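Local structure of sister chromatid cohesion protein (5T8V) at residues Pro1218-Leu1230 with Gln1274-Phe1286. The protein probably acts as a cohesin loader that associates with chromatin, the chain here being the HEAT-repeat C-terminal part of the Scc2 protein. Residues are numbered along the deposited sequence; the frame is centred on the assembly and turned at random.
Sequences PRGATTNPFTPKL and QYSRFIIENLAFF
Gly-1220 in the loop 1218-1230 lies with its CA 4.0 Å from the CA of Phe-1278 on helix 1271-1284, and the loop then swings out and returns so that Pro-1228 comes beside Asn-1282. A CB on Gly-1220 would point at the helix and probably collide with Phe-1278 O and Glu-1281 CB. Glu-1281 divides its carboxylate between two tasks: OE1 accepts the backbone N of Gly-1220 at 2.7 Å, the donor sitting above the carboxylate plane, while OE2 forms a salt bridge with Arg-1219 NH1 at 3.2 Å and another with Arg-1277 NE of its own helix, whose hydrogen bond is weak (3.3 Å). The Arg-1219 chain, bent at chi2 and chi3 (-69° and -62°), turns its guanidinium back to this acid, with Arg-1277 over one face near the rim, the two planes well inclined; the shared carboxylate probably offsets the like charges. Arg-1277 NH2 also bonds Asn-1429 OD1. In this predominantly helical HEAT-repeat protein, the loop joins helices 1200-1213 and 1231-1240 and is packed against a later helix within the Scc2 C-terminal family region. Asn-1282 OD1 receives Leu-1230 N at 3.3 Å, nearly straight at the hydrogen, the donor standing above the amide carbonyl plane, just where helix 1231-1240 is about to start; its ND2 lies over the centre of the Phe-1278 ring. Replacing Asn-1282 with an alanine would probably strip Leu-1230 N of this acceptor, uncover the ring face under ND2 and leave a gap beside Pro-1228. The Phe-1278 ring presents its edge to Arg-1219 O, which also accepts Lys-1229 NZ. Farther along, Phe-1226 and Phe-1285 form an offset stack, centroids 4.6 Å apart and planes at 20°, with Trp-1425 meeting Phe-1226 edge-to-face. Pro-1228 CG packs 3.6 Å from Phe-1286 CD1, and Leu-1230 CB reaches the edge of the same ring.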
# COMPACT_ATOMS: atom_id res chain seq x y z
N PRO A 1218 -29.93 -27.58 8.77
CA PRO A 1218 -29.33 -28.90 8.54
C PRO A 1218 -28.32 -28.96 7.40
O PRO A 1218 -27.89 -30.06 7.05
CB PRO A 1218 -30.56 -29.77 8.22
CG PRO A 1218 -31.53 -28.83 7.60
CD PRO A 1218 -31.32 -27.51 8.28
N ARG A 1219 -27.93 -27.83 6.82
CA ARG A 1219 -26.93 -27.85 5.76
C ARG A 1219 -25.58 -28.26 6.33
O ARG A 1219 -25.29 -28.09 7.52
CB ARG A 1219 -26.82 -26.48 5.09
CG ARG A 1219 -28.14 -25.87 4.64
CD ARG A 1219 -28.77 -26.62 3.48
NE ARG A 1219 -27.94 -26.61 2.28
CZ ARG A 1219 -28.41 -26.63 1.03
NH1 ARG A 1219 -27.57 -26.62 0.01
NH2 ARG A 1219 -29.72 -26.64 0.80
N GLY A 1220 -24.73 -28.81 5.45
CA GLY A 1220 -23.41 -29.25 5.86
C GLY A 1220 -22.35 -28.18 5.89
O GLY A 1220 -21.23 -28.45 6.34
N ALA A 1221 -22.68 -26.97 5.44
CA ALA A 1221 -21.72 -25.87 5.45
C ALA A 1221 -22.48 -24.56 5.38
O ALA A 1221 -23.63 -24.51 4.93
CB ALA A 1221 -20.73 -25.99 4.29
N THR A 1222 -21.83 -23.50 5.83
CA THR A 1222 -22.43 -22.18 5.81
C THR A 1222 -22.42 -21.62 4.38
O THR A 1222 -21.82 -22.18 3.47
CB THR A 1222 -21.69 -21.22 6.74
OG1 THR A 1222 -20.32 -21.09 6.32
CG2 THR A 1222 -21.73 -21.73 8.17
N THR A 1223 -23.11 -20.50 4.21
CA THR A 1223 -23.15 -19.77 2.95
C THR A 1223 -22.31 -18.51 3.13
O THR A 1223 -22.68 -17.61 3.88
CB THR A 1223 -24.59 -19.43 2.56
OG1 THR A 1223 -25.27 -18.85 3.68
CG2 THR A 1223 -25.32 -20.69 2.11
N ASN A 1224 -21.16 -18.48 2.45
CA ASN A 1224 -20.18 -17.40 2.58
C ASN A 1224 -19.53 -17.43 3.97
O ASN A 1224 -20.22 -17.30 4.98
CB ASN A 1224 -20.82 -16.03 2.33
CG ASN A 1224 -21.19 -15.82 0.88
OD1 ASN A 1224 -20.62 -16.43 -0.02
ND2 ASN A 1224 -22.15 -14.93 0.64
N PRO A 1225 -18.19 -17.60 4.03
CA PRO A 1225 -17.24 -17.85 2.94
C PRO A 1225 -17.13 -19.33 2.57
O PRO A 1225 -16.04 -19.80 2.24
CB PRO A 1225 -15.93 -17.32 3.50
CG PRO A 1225 -16.04 -17.56 4.96
CD PRO A 1225 -17.50 -17.41 5.32
N PHE A 1226 -18.24 -20.06 2.62
CA PHE A 1226 -18.24 -21.49 2.35
C PHE A 1226 -17.28 -22.22 3.28
O PHE A 1226 -16.16 -22.56 2.89
CB PHE A 1226 -17.87 -21.77 0.88
CG PHE A 1226 -19.04 -22.07 -0.02
CD1 PHE A 1226 -20.11 -22.84 0.42
CD2 PHE A 1226 -19.06 -21.60 -1.32
CE1 PHE A 1226 -21.18 -23.11 -0.42
CE2 PHE A 1226 -20.13 -21.87 -2.16
CZ PHE A 1226 -21.19 -22.63 -1.71
N THR A 1227 -17.71 -22.46 4.52
CA THR A 1227 -16.92 -23.20 5.49
C THR A 1227 -17.74 -24.36 6.04
O THR A 1227 -18.92 -24.20 6.34
CB THR A 1227 -16.47 -22.30 6.65
OG1 THR A 1227 -17.61 -21.73 7.29
CG2 THR A 1227 -15.57 -21.18 6.14
N PRO A 1228 -17.14 -25.54 6.18
CA PRO A 1228 -17.90 -26.69 6.67
C PRO A 1228 -18.20 -26.58 8.16
O PRO A 1228 -17.48 -25.93 8.92
CB PRO A 1228 -16.98 -27.88 6.38
CG PRO A 1228 -15.61 -27.30 6.47
CD PRO A 1228 -15.72 -25.89 5.94
N LYS A 1229 -19.29 -27.24 8.57
CA LYS A 1229 -19.68 -27.20 9.98
C LYS A 1229 -18.61 -27.83 10.86
O LYS A 1229 -18.37 -27.37 11.99
CB LYS A 1229 -21.02 -27.91 10.17
CG LYS A 1229 -22.17 -27.30 9.38
CD LYS A 1229 -22.45 -25.87 9.81
CE LYS A 1229 -23.65 -25.29 9.07
NZ LYS A 1229 -24.90 -26.03 9.38
N LEU A 1230 -17.96 -28.88 10.38
CA LEU A 1230 -16.94 -29.59 11.14
C LEU A 1230 -15.56 -28.96 11.02
O LEU A 1230 -14.57 -29.59 11.41
CB LEU A 1230 -16.88 -31.05 10.68
CG LEU A 1230 -18.20 -31.83 10.65
CD1 LEU A 1230 -17.98 -33.23 10.11
CD2 LEU A 1230 -18.83 -31.88 12.03
N GLN A 1274 -30.72 -36.82 4.61
CA GLN A 1274 -30.40 -35.53 5.20
C GLN A 1274 -29.03 -35.58 5.87
O GLN A 1274 -28.22 -34.66 5.71
CB GLN A 1274 -31.48 -35.14 6.21
CG GLN A 1274 -31.34 -33.73 6.77
CD GLN A 1274 -31.55 -32.66 5.72
OE1 GLN A 1274 -32.65 -32.50 5.19
NE2 GLN A 1274 -30.50 -31.91 5.42
N TYR A 1275 -28.76 -36.65 6.62
CA TYR A 1275 -27.46 -36.81 7.27
C TYR A 1275 -26.34 -36.94 6.24
O TYR A 1275 -25.31 -36.25 6.31
CB TYR A 1275 -27.51 -38.02 8.19
CG TYR A 1275 -26.24 -38.33 8.95
CD1 TYR A 1275 -25.57 -37.34 9.64
CD2 TYR A 1275 -25.74 -39.62 8.99
CE1 TYR A 1275 -24.41 -37.62 10.34
CE2 TYR A 1275 -24.58 -39.91 9.69
CZ TYR A 1275 -23.92 -38.91 10.36
OH TYR A 1275 -22.77 -39.20 11.06
N SER A 1276 -26.53 -37.83 5.25
CA SER A 1276 -25.54 -38.01 4.20
C SER A 1276 -25.21 -36.69 3.52
O SER A 1276 -24.04 -36.33 3.37
CB SER A 1276 -26.04 -39.03 3.18
OG SER A 1276 -26.23 -40.30 3.78
N ARG A 1277 -26.24 -35.95 3.11
CA ARG A 1277 -26.02 -34.62 2.55
C ARG A 1277 -25.21 -33.76 3.50
O ARG A 1277 -24.25 -33.09 3.10
CB ARG A 1277 -27.37 -33.96 2.24
CG ARG A 1277 -27.23 -32.56 1.66
CD ARG A 1277 -28.59 -31.91 1.44
NE ARG A 1277 -28.48 -30.74 0.57
CZ ARG A 1277 -29.52 -30.05 0.11
NH1 ARG A 1277 -30.76 -30.41 0.43
NH2 ARG A 1277 -29.32 -29.01 -0.68
N PHE A 1278 -25.58 -33.77 4.79
CA PHE A 1278 -24.88 -32.94 5.76
C PHE A 1278 -23.39 -33.23 5.76
O PHE A 1278 -22.57 -32.30 5.84
CB PHE A 1278 -25.46 -33.16 7.16
CG PHE A 1278 -24.61 -32.56 8.25
CD1 PHE A 1278 -24.64 -31.20 8.50
CD2 PHE A 1278 -23.79 -33.36 9.03
CE1 PHE A 1278 -23.86 -30.65 9.50
CE2 PHE A 1278 -23.01 -32.82 10.03
CZ PHE A 1278 -23.05 -31.46 10.27
N ILE A 1279 -22.99 -34.50 5.66
CA ILE A 1279 -21.58 -34.85 5.80
C ILE A 1279 -20.86 -34.98 4.46
O ILE A 1279 -19.64 -35.20 4.46
CB ILE A 1279 -21.38 -36.13 6.63
CG1 ILE A 1279 -22.02 -37.35 5.97
CG2 ILE A 1279 -21.95 -35.93 8.04
CD1 ILE A 1279 -21.73 -38.65 6.70
N ILE A 1280 -21.55 -34.84 3.33
CA ILE A 1280 -20.84 -34.69 2.06
C ILE A 1280 -20.60 -33.22 1.74
O ILE A 1280 -19.54 -32.86 1.21
CB ILE A 1280 -21.60 -35.40 0.91
CG1 ILE A 1280 -22.95 -34.74 0.64
CG2 ILE A 1280 -21.77 -36.88 1.20
CD1 ILE A 1280 -22.93 -33.79 -0.55
N GLU A 1281 -21.57 -32.36 2.08
CA GLU A 1281 -21.34 -30.93 1.93
C GLU A 1281 -20.16 -30.47 2.77
O GLU A 1281 -19.52 -29.45 2.45
CB GLU A 1281 -22.61 -30.16 2.32
CG GLU A 1281 -23.76 -30.34 1.34
CD GLU A 1281 -25.05 -29.70 1.83
OE1 GLU A 1281 -25.38 -29.87 3.02
OE2 GLU A 1281 -25.72 -29.02 1.03
N ASN A 1282 -19.83 -31.20 3.84
CA ASN A 1282 -18.60 -30.92 4.58
C ASN A 1282 -17.38 -31.38 3.79
O ASN A 1282 -16.34 -30.71 3.80
CB ASN A 1282 -18.63 -31.61 5.94
CG ASN A 1282 -19.47 -30.86 6.96
OD1 ASN A 1282 -19.06 -29.81 7.46
ND2 ASN A 1282 -20.64 -31.41 7.29
N LEU A 1283 -17.48 -32.52 3.10
CA LEU A 1283 -16.35 -33.01 2.33
C LEU A 1283 -16.00 -32.06 1.20
O LEU A 1283 -14.82 -31.90 0.85
CB LEU A 1283 -16.66 -34.40 1.77
CG LEU A 1283 -16.90 -35.51 2.80
CD1 LEU A 1283 -17.38 -36.78 2.12
CD2 LEU A 1283 -15.65 -35.78 3.62
N ALA A 1284 -17.01 -31.42 0.60
CA ALA A 1284 -16.75 -30.50 -0.50
C ALA A 1284 -15.68 -29.47 -0.14
O ALA A 1284 -14.76 -29.21 -0.92
CB ALA A 1284 -18.05 -29.79 -0.90
N PHE A 1285 -15.78 -28.89 1.06
CA PHE A 1285 -14.85 -27.85 1.50
C PHE A 1285 -14.33 -28.23 2.88
O PHE A 1285 -15.12 -28.54 3.77
CB PHE A 1285 -15.55 -26.49 1.55
CG PHE A 1285 -16.74 -26.39 0.64
CD1 PHE A 1285 -16.59 -25.98 -0.68
CD2 PHE A 1285 -18.01 -26.71 1.09
CE1 PHE A 1285 -17.69 -25.88 -1.52
CE2 PHE A 1285 -19.11 -26.62 0.26
CZ PHE A 1285 -18.95 -26.21 -1.05
N PHE A 1286 -13.01 -28.20 3.05
CA PHE A 1286 -12.43 -28.62 4.32
C PHE A 1286 -11.05 -28.02 4.59
O PHE A 1286 -10.55 -28.11 5.71
CB PHE A 1286 -12.32 -30.15 4.37
CG PHE A 1286 -13.28 -30.82 5.32
CD1 PHE A 1286 -13.62 -30.24 6.53
CD2 PHE A 1286 -13.84 -32.05 5.00
CE1 PHE A 1286 -14.51 -30.87 7.39
CE2 PHE A 1286 -14.72 -32.68 5.85
CZ PHE A 1286 -15.05 -32.09 7.06